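Local coordinates for Rho GTPase-activating protein 27 (Homo sapiens, PDB 3PP2) that probably stimulates GTP hydrolysis by the Rho-type GTPases CDC42 and RAC1, turning them off, and is represented here by its pleckstrin homology domain, at residues Leu14-Thr19 / Ser32-Val37; Arg27-Ser32 / Glu100-His105. One frame throughout, in Å; residues are numbered along the deposited sequence.

Contact 1. Residues Leu14-Thr19 / Ser32-Val37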
loop_
_atom_site.group_PDB
_atom_site.type_symbol
_atom_site.label_atom_id
_atom_site.label_comp_id
_atom_site.label_asym_id
_atom_site.label_seq_id
_atom_site.Cartn_x
_atom_site.Cartn_y
_atom_site.Cartn_z
ATOM N N LEU A 14 -12.100 -4.078 -7.002
ATOM C CA LEU A 14 -11.096 -5.116 -7.147
ATOM C C LEU A 14 -11.226 -5.776 -8.506
ATOM O O LEU A 14 -12.311 -5.826 -9.095
ATOM C CB LEU A 14 -11.229 -6.205 -6.070
ATOM C CG LEU A 14 -10.944 -5.743 -4.646
ATOM C CD1 LEU A 14 -11.329 -6.830 -3.638
ATOM C CD2 LEU A 14 -9.499 -5.317 -4.493
ATOM N N HIS A 15 -10.132 -6.367 -8.965
ATOM C CA HIS A 15 -10.153 -7.249 -10.114
ATOM C C HIS A 15 -10.446 -8.667 -9.637
ATOM O O HIS A 15 -9.954 -9.121 -8.594
ATOM C CB HIS A 15 -8.861 -7.176 -10.864
ATOM C CG HIS A 15 -8.614 -5.843 -11.446
ATOM N ND1 HIS A 15 -8.811 -5.568 -12.771
ATOM C CD2 HIS A 15 -8.132 -4.712 -10.882
ATOM C CE1 HIS A 15 -8.486 -4.307 -12.998
ATOM N NE2 HIS A 15 -8.093 -3.757 -11.861
ATOM N N ARG A 16 -11.263 -9.377 -10.383
ATOM C CA ARG A 16 -11.576 -10.769 -10.032
ATOM C C ARG A 16 -11.956 -11.578 -11.236
ATOM O O ARG A 16 -12.506 -11.036 -12.217
ATOM C CB ARG A 16 -12.685 -10.817 -8.971
ATOM C CG ARG A 16 -14.102 -10.635 -9.456
ATOM C CD ARG A 16 -14.335 -9.271 -9.994
ATOM N NE ARG A 16 -15.725 -8.985 -10.326
ATOM C CZ ARG A 16 -16.337 -9.452 -11.387
ATOM N NH1 ARG A 16 -17.612 -9.093 -11.628
ATOM N NH2 ARG A 16 -15.681 -10.251 -12.228
ATOM N N THR A 17 -11.719 -12.883 -11.139
ATOM C CA THR A 17 -12.238 -13.834 -12.100
ATOM C C THR A 17 -12.637 -15.102 -11.356
ATOM O O THR A 17 -11.956 -15.519 -10.415
ATOM C CB THR A 17 -11.176 -14.200 -13.179
ATOM O OG1 THR A 17 -11.743 -15.135 -14.099
ATOM C CG2 THR A 17 -9.844 -14.763 -12.631
ATOM N N LYS A 18 -13.683 -15.741 -11.832
ATOM C CA LYS A 18 -14.006 -17.083 -11.412
ATOM C C LYS A 18 -13.046 -18.011 -12.139
ATOM O O LYS A 18 -12.621 -17.733 -13.285
ATOM C CB LYS A 18 -15.458 -17.420 -11.754
ATOM C CG LYS A 18 -15.978 -18.689 -11.142
ATOM C CD LYS A 18 -17.514 -18.797 -11.323
ATOM C CE LYS A 18 -18.058 -20.045 -10.651
ATOM N NZ LYS A 18 -19.535 -20.119 -10.940
ATOM N N THR A 19 -12.593 -19.045 -11.426
ATOM C CA THR A 19 -11.680 -20.046 -11.999
ATOM C C THR A 19 -12.200 -21.488 -11.883
ATOM O O THR A 19 -11.729 -22.353 -12.600
ATOM C CB THR A 19 -10.301 -19.971 -11.343
ATOM O OG1 THR A 19 -10.471 -20.014 -9.919
ATOM C CG2 THR A 19 -9.591 -18.684 -11.755
ATOM N N SER A 32 -12.443 -9.074 -14.665
ATOM C CA SER A 32 -13.073 -7.762 -14.696
ATOM C C SER A 32 -12.790 -7.041 -13.390
ATOM O O SER A 32 -12.564 -7.703 -12.367
ATOM C CB SER A 32 -14.595 -7.898 -14.792
ATOM O OG SER A 32 -14.978 -8.492 -15.979
ATOM N N ALA A 33 -12.858 -5.717 -13.407
ATOM C CA ALA A 33 -12.875 -4.939 -12.182
ATOM C C ALA A 33 -14.299 -4.637 -11.780
ATOM O O ALA A 33 -15.111 -4.236 -12.614
ATOM C CB ALA A 33 -12.099 -3.621 -12.348
ATOM N N SER A 34 -14.627 -4.836 -10.534
ATOM C CA SER A 34 -15.941 -4.512 -10.008
ATOM C C SER A 34 -15.917 -4.007 -8.619
ATOM O O SER A 34 -14.990 -4.312 -7.852
ATOM C CB SER A 34 -16.868 -5.734 -10.051
ATOM O OG SER A 34 -16.579 -6.678 -9.048
ATOM N N TRP A 35 -16.936 -3.241 -8.278
ATOM C CA TRP A 35 -17.241 -3.011 -6.888
ATOM C C TRP A 35 -17.408 -4.362 -6.189
ATOM O O TRP A 35 -17.918 -5.339 -6.761
ATOM C CB TRP A 35 -18.530 -2.196 -6.776
ATOM C CG TRP A 35 -18.874 -1.671 -5.439
ATOM C CD1 TRP A 35 -19.976 -1.949 -4.709
ATOM C CD2 TRP A 35 -18.084 -0.758 -4.671
ATOM N NE1 TRP A 35 -19.925 -1.255 -3.514
ATOM C CE2 TRP A 35 -18.772 -0.511 -3.480
ATOM C CE3 TRP A 35 -16.864 -0.112 -4.895
ATOM C CZ2 TRP A 35 -18.279 0.357 -2.505
ATOM C CZ3 TRP A 35 -16.355 0.749 -3.897
ATOM C CH2 TRP A 35 -17.074 0.978 -2.746
ATOM N N THR A 36 -16.934 -4.397 -4.952
ATOM C CA THR A 36 -16.865 -5.585 -4.117
ATOM C C THR A 36 -17.245 -5.157 -2.724
ATOM O O THR A 36 -16.751 -4.140 -2.232
ATOM C CB THR A 36 -15.430 -6.171 -4.125
ATOM O OG1 THR A 36 -15.024 -6.420 -5.481
ATOM C CG2 THR A 36 -15.329 -7.482 -3.344
ATOM N N VAL A 37 -18.104 -5.931 -2.080
ATOM C CA VAL A 37 -18.528 -5.675 -0.715
ATOM C C VAL A 37 -18.389 -6.916 0.138
ATOM O O VAL A 37 -18.850 -7.976 -0.229
ATOM C CB VAL A 37 -20.003 -5.202 -0.651
ATOM C CG1 VAL A 37 -20.536 -5.047 0.799
ATOM C CG2 VAL A 37 -20.141 -3.869 -1.452
HETATM O O HOH W 1 -15.780 -10.945 -14.929
#

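Contact 2. Residues Arg27-Ser32 / Glu100-His105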
loop_
_atom_site.group_PDB
_atom_site.type_symbol
_atom_site.label_atom_id
_atom_site.label_comp_id
_atom_site.label_asym_id
_atom_site.label_seq_id
_atom_site.Cartn_x
_atom_site.Cartn_y
_atom_site.Cartn_z
ATOM N N ARG A 27 -11.942 -22.997 -18.523
ATOM C CA ARG A 27 -10.895 -23.103 -19.549
ATOM C C ARG A 27 -9.960 -21.906 -19.526
ATOM O O ARG A 27 -8.747 -22.069 -19.693
ATOM C CB ARG A 27 -11.560 -23.237 -20.923
ATOM C CG ARG A 27 -10.628 -23.514 -22.097
ATOM C CD ARG A 27 -11.490 -23.745 -23.374
ATOM N NE ARG A 27 -10.750 -23.553 -24.619
ATOM N N LYS A 28 -10.506 -20.696 -19.369
ATOM C CA LYS A 28 -9.658 -19.490 -19.347
ATOM C C LYS A 28 -10.120 -18.523 -18.288
ATOM O O LYS A 28 -11.188 -18.691 -17.717
ATOM C CB LYS A 28 -9.631 -18.807 -20.692
ATOM C CG LYS A 28 -10.879 -18.078 -21.095
ATOM C CD LYS A 28 -10.757 -17.561 -22.561
ATOM N N LYS A 29 -9.298 -17.522 -18.036
ATOM C CA LYS A 29 -9.652 -16.471 -17.102
ATOM C C LYS A 29 -10.599 -15.467 -17.726
ATOM O O LYS A 29 -10.614 -15.266 -18.966
ATOM C CB LYS A 29 -8.390 -15.828 -16.511
ATOM C CG LYS A 29 -7.733 -16.792 -15.469
ATOM C CD LYS A 29 -6.470 -16.338 -14.931
ATOM C CE LYS A 29 -5.775 -17.460 -14.189
ATOM N NZ LYS A 29 -5.260 -18.536 -15.098
ATOM N N HIS A 30 -11.452 -14.918 -16.874
ATOM C CA HIS A 30 -12.450 -13.935 -17.239
ATOM C C HIS A 30 -12.390 -12.745 -16.282
ATOM O O HIS A 30 -13.301 -12.510 -15.499
ATOM C CB HIS A 30 -13.841 -14.586 -17.216
ATOM C CG HIS A 30 -14.052 -15.558 -18.315
ATOM N ND1 HIS A 30 -13.643 -16.873 -18.244
ATOM C CD2 HIS A 30 -14.633 -15.406 -19.527
ATOM C CE1 HIS A 30 -13.970 -17.493 -19.365
ATOM N NE2 HIS A 30 -14.570 -16.623 -20.160
ATOM N N TRP A 31 -11.272 -12.031 -16.307
ATOM C CA TRP A 31 -11.079 -10.900 -15.403
ATOM C C TRP A 31 -11.943 -9.696 -15.716
ATOM O O TRP A 31 -12.090 -9.295 -16.895
ATOM C CB TRP A 31 -9.626 -10.416 -15.426
ATOM C CG TRP A 31 -8.581 -11.327 -14.894
ATOM C CD1 TRP A 31 -7.697 -12.082 -15.626
ATOM C CD2 TRP A 31 -8.186 -11.475 -13.520
ATOM N NE1 TRP A 31 -6.814 -12.723 -14.793
ATOM C CE2 TRP A 31 -7.090 -12.374 -13.495
ATOM C CE3 TRP A 31 -8.685 -10.984 -12.308
ATOM C CZ2 TRP A 31 -6.471 -12.774 -12.293
ATOM C CZ3 TRP A 31 -8.079 -11.364 -11.139
ATOM C CH2 TRP A 31 -6.975 -12.248 -11.133
ATOM N N SER A 32 -12.443 -9.074 -14.665
ATOM C CA SER A 32 -13.073 -7.762 -14.696
ATOM C C SER A 32 -12.790 -7.041 -13.390
ATOM O O SER A 32 -12.564 -7.703 -12.367
ATOM C CB SER A 32 -14.595 -7.898 -14.792
ATOM O OG SER A 32 -14.978 -8.492 -15.979
ATOM N N GLU A 100 -14.164 -21.463 -7.161
ATOM C CA GLU A 100 -12.898 -20.805 -6.895
ATOM C C GLU A 100 -12.855 -19.486 -7.669
ATOM O O GLU A 100 -13.384 -19.389 -8.784
ATOM C CB GLU A 100 -11.702 -21.710 -7.313
ATOM C CG GLU A 100 -11.598 -23.055 -6.524
ATOM C CD GLU A 100 -10.438 -23.943 -6.954
ATOM O OE1 GLU A 100 -9.697 -23.566 -7.889
ATOM O OE2 GLU A 100 -10.268 -25.030 -6.341
ATOM N N TYR A 101 -12.195 -18.506 -7.068
ATOM C CA TYR A 101 -12.051 -17.149 -7.610
ATOM C C TYR A 101 -10.641 -16.665 -7.344
ATOM O O TYR A 101 -10.038 -17.037 -6.330
ATOM C CB TYR A 101 -13.022 -16.164 -6.927
ATOM C CG TYR A 101 -14.457 -16.596 -7.049
ATOM C CD1 TYR A 101 -15.288 -16.107 -8.043
ATOM C CD2 TYR A 101 -14.972 -17.520 -6.141
ATOM C CE1 TYR A 101 -16.587 -16.550 -8.148
ATOM C CE2 TYR A 101 -16.246 -17.981 -6.221
ATOM C CZ TYR A 101 -17.089 -17.484 -7.235
ATOM O OH TYR A 101 -18.390 -17.953 -7.332
ATOM N N LEU A 102 -10.120 -15.866 -8.266
ATOM C CA LEU A 102 -8.936 -15.068 -8.025
ATOM C C LEU A 102 -9.334 -13.617 -7.847
ATOM O O LEU A 102 -10.235 -13.139 -8.539
ATOM C CB LEU A 102 -7.926 -15.212 -9.157
ATOM C CG LEU A 102 -7.472 -16.621 -9.483
ATOM C CD1 LEU A 102 -6.591 -16.680 -10.729
ATOM C CD2 LEU A 102 -6.836 -17.315 -8.330
ATOM N N ILE A 103 -8.592 -12.917 -6.980
ATOM C CA ILE A 103 -8.862 -11.535 -6.585
ATOM C C ILE A 103 -7.538 -10.806 -6.707
ATOM O O ILE A 103 -6.504 -11.326 -6.267
ATOM C CB ILE A 103 -9.419 -11.436 -5.136
ATOM C CG1 ILE A 103 -10.609 -12.392 -4.944
ATOM C CG2 ILE A 103 -9.733 -10.009 -4.746
ATOM C CD1 ILE A 103 -11.029 -12.517 -3.496
ATOM N N GLN A 104 -7.553 -9.624 -7.313
ATOM C CA GLN A 104 -6.279 -8.936 -7.604
ATOM C C GLN A 104 -6.419 -7.448 -7.568
ATOM O O GLN A 104 -7.485 -6.889 -7.848
ATOM C CB GLN A 104 -5.831 -9.387 -9.001
ATOM C CG GLN A 104 -4.446 -9.016 -9.441
ATOM C CD GLN A 104 -4.368 -7.699 -10.175
ATOM O OE1 GLN A 104 -5.345 -7.243 -10.825
ATOM N NE2 GLN A 104 -3.176 -7.089 -10.136
ATOM N N HIS A 105 -5.296 -6.777 -7.313
ATOM C CA HIS A 105 -5.168 -5.326 -7.481
ATOM C C HIS A 105 -3.692 -5.025 -7.643
ATOM O O HIS A 105 -2.855 -5.714 -7.097
ATOM C CB HIS A 105 -5.768 -4.545 -6.309
ATOM C CG HIS A 105 -6.026 -3.106 -6.600
ATOM N ND1 HIS A 105 -5.021 -2.152 -6.606
ATOM C CD2 HIS A 105 -7.176 -2.466 -6.940
ATOM C CE1 HIS A 105 -5.557 -0.979 -6.903
ATOM N NE2 HIS A 105 -6.858 -1.141 -7.132
#

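Contact 1. Residues Leu14-Thr19 / Ser32-Val37
Arg16 reaches across to Ser34, its NE giving a hydrogen bond of 2.8 Å to Ser34 OG at an N-H...O angle of 148°, with the hydroxyl at the guanidinium edge but tilted from its plane. CG stands between the backbone N and carbonyl carbon (chi1 80°), and a bend at chi2 brings CD close to Ser32 O. Ser32 CB lies over one face of the guanidinium, 3.6 Å from NH2, and a water takes a bond from NH2 and links it to Ser32 OG. On the same face of the sheet Leu14 crosses Thr36 at about a right angle, its CB 3.8 Å from Thr36 OG1. On the other face Ala33 CB sits over the His15 imidazole, a CH-pi contact of 3.9 Å to the ring centroid.

Between these two faces, four backbone hydrogen bonds join Leu14 with Ser34 and Arg16 with Ser32, flanking the non-hydrogen-bonded pair His15-Ala33. Ser34 O is gripped twice, by Leu14 N at 3.0 Å and Thr36 OG1 at 3.2 Å, from opposite faces of its carbonyl plane. Ser34 OG, besides accepting from NE, donates to Trp35 O. Further out, Arg16 NH1 forms a salt bridge with Glu67 OE1 and a hydrogen bond to Phe46 O. A leucine in place of Arg16 would probably leave the Glu67 carboxylate without its charged mate and Ser34 OG without its NE donor. Such pairing of strands 10-21 and 32-39, with segment directions 115° apart, belongs to the antiparallel hairpin that opens the strongly curved beta-sheet of a pleckstrin homology domain.

Contact 2. Residues Arg27-Ser32 / Glu100-His105
Trp31 meets Leu102 and Gln104 obliquely with CZ3 and CH2 of its six-membered ring. CH2 stands 3.7 Å from Leu102 CB, and CZ3 is 3.7 Å from Gln104 CB and 3.8 Å from Leu102 O. The Gln104 side chain crosses that of Trp31 at about a right angle, its amide plane 82° from the ring plane; it is CB that touches the indole, while the amide is held elsewhere. A chi2 of -91° turns CD away from a staggered setting; beyond it NE2 donates to Lys88 O and Asp106 OD1, and OE1 accepts from Arg87 NH1, bonds that would fix the rotation of the amide.

Residues 27-31 belong to the loop joining the first long strands, 10-21 and 32-39, of the pleckstrin homology fold, a loop that in many relatives helps bind phosphoinositide head groups. Here a citrate, probably from the crystallisation liquor, accepts a hydrogen bond from Trp31 NE1, and Arg87 makes a cation-pi contact with the indole.

Two residues earlier, the Lys29 chain is extended through CE, which comes 3.6 Å from Leu102 CD1. Leu102 keeps its CG anti to the carbonyl carbon, beside the backbone N, and from there CD1 is the branch that meets the lysine. A bend at chi4 (70°) of Lys29 then directs NZ, which makes a weak hydrogen bond to Lys84 O.

Both contacts lean on strand 10-21, which pairs with strand 32-39 in contact 1 and with strand 100-104, the partner strand of contact 2. They share Ser32, where the loop 27-32 becomes strand, and meet directly: His15 O lies 2.8 Å from Gln104 N, a probable hydrogen bond, and Trp31 CE3 packs on Arg16 C. Contact 1 is sheet pairing near the centre of the chain, carried by backbone bonds and an arginine-serine bond. Contact 2 has no hydrogen bond between its segments; there an exposed lysine and a partly exposed tryptophan from the loop rest by apolar packing on buried strand residues, farther from the centre.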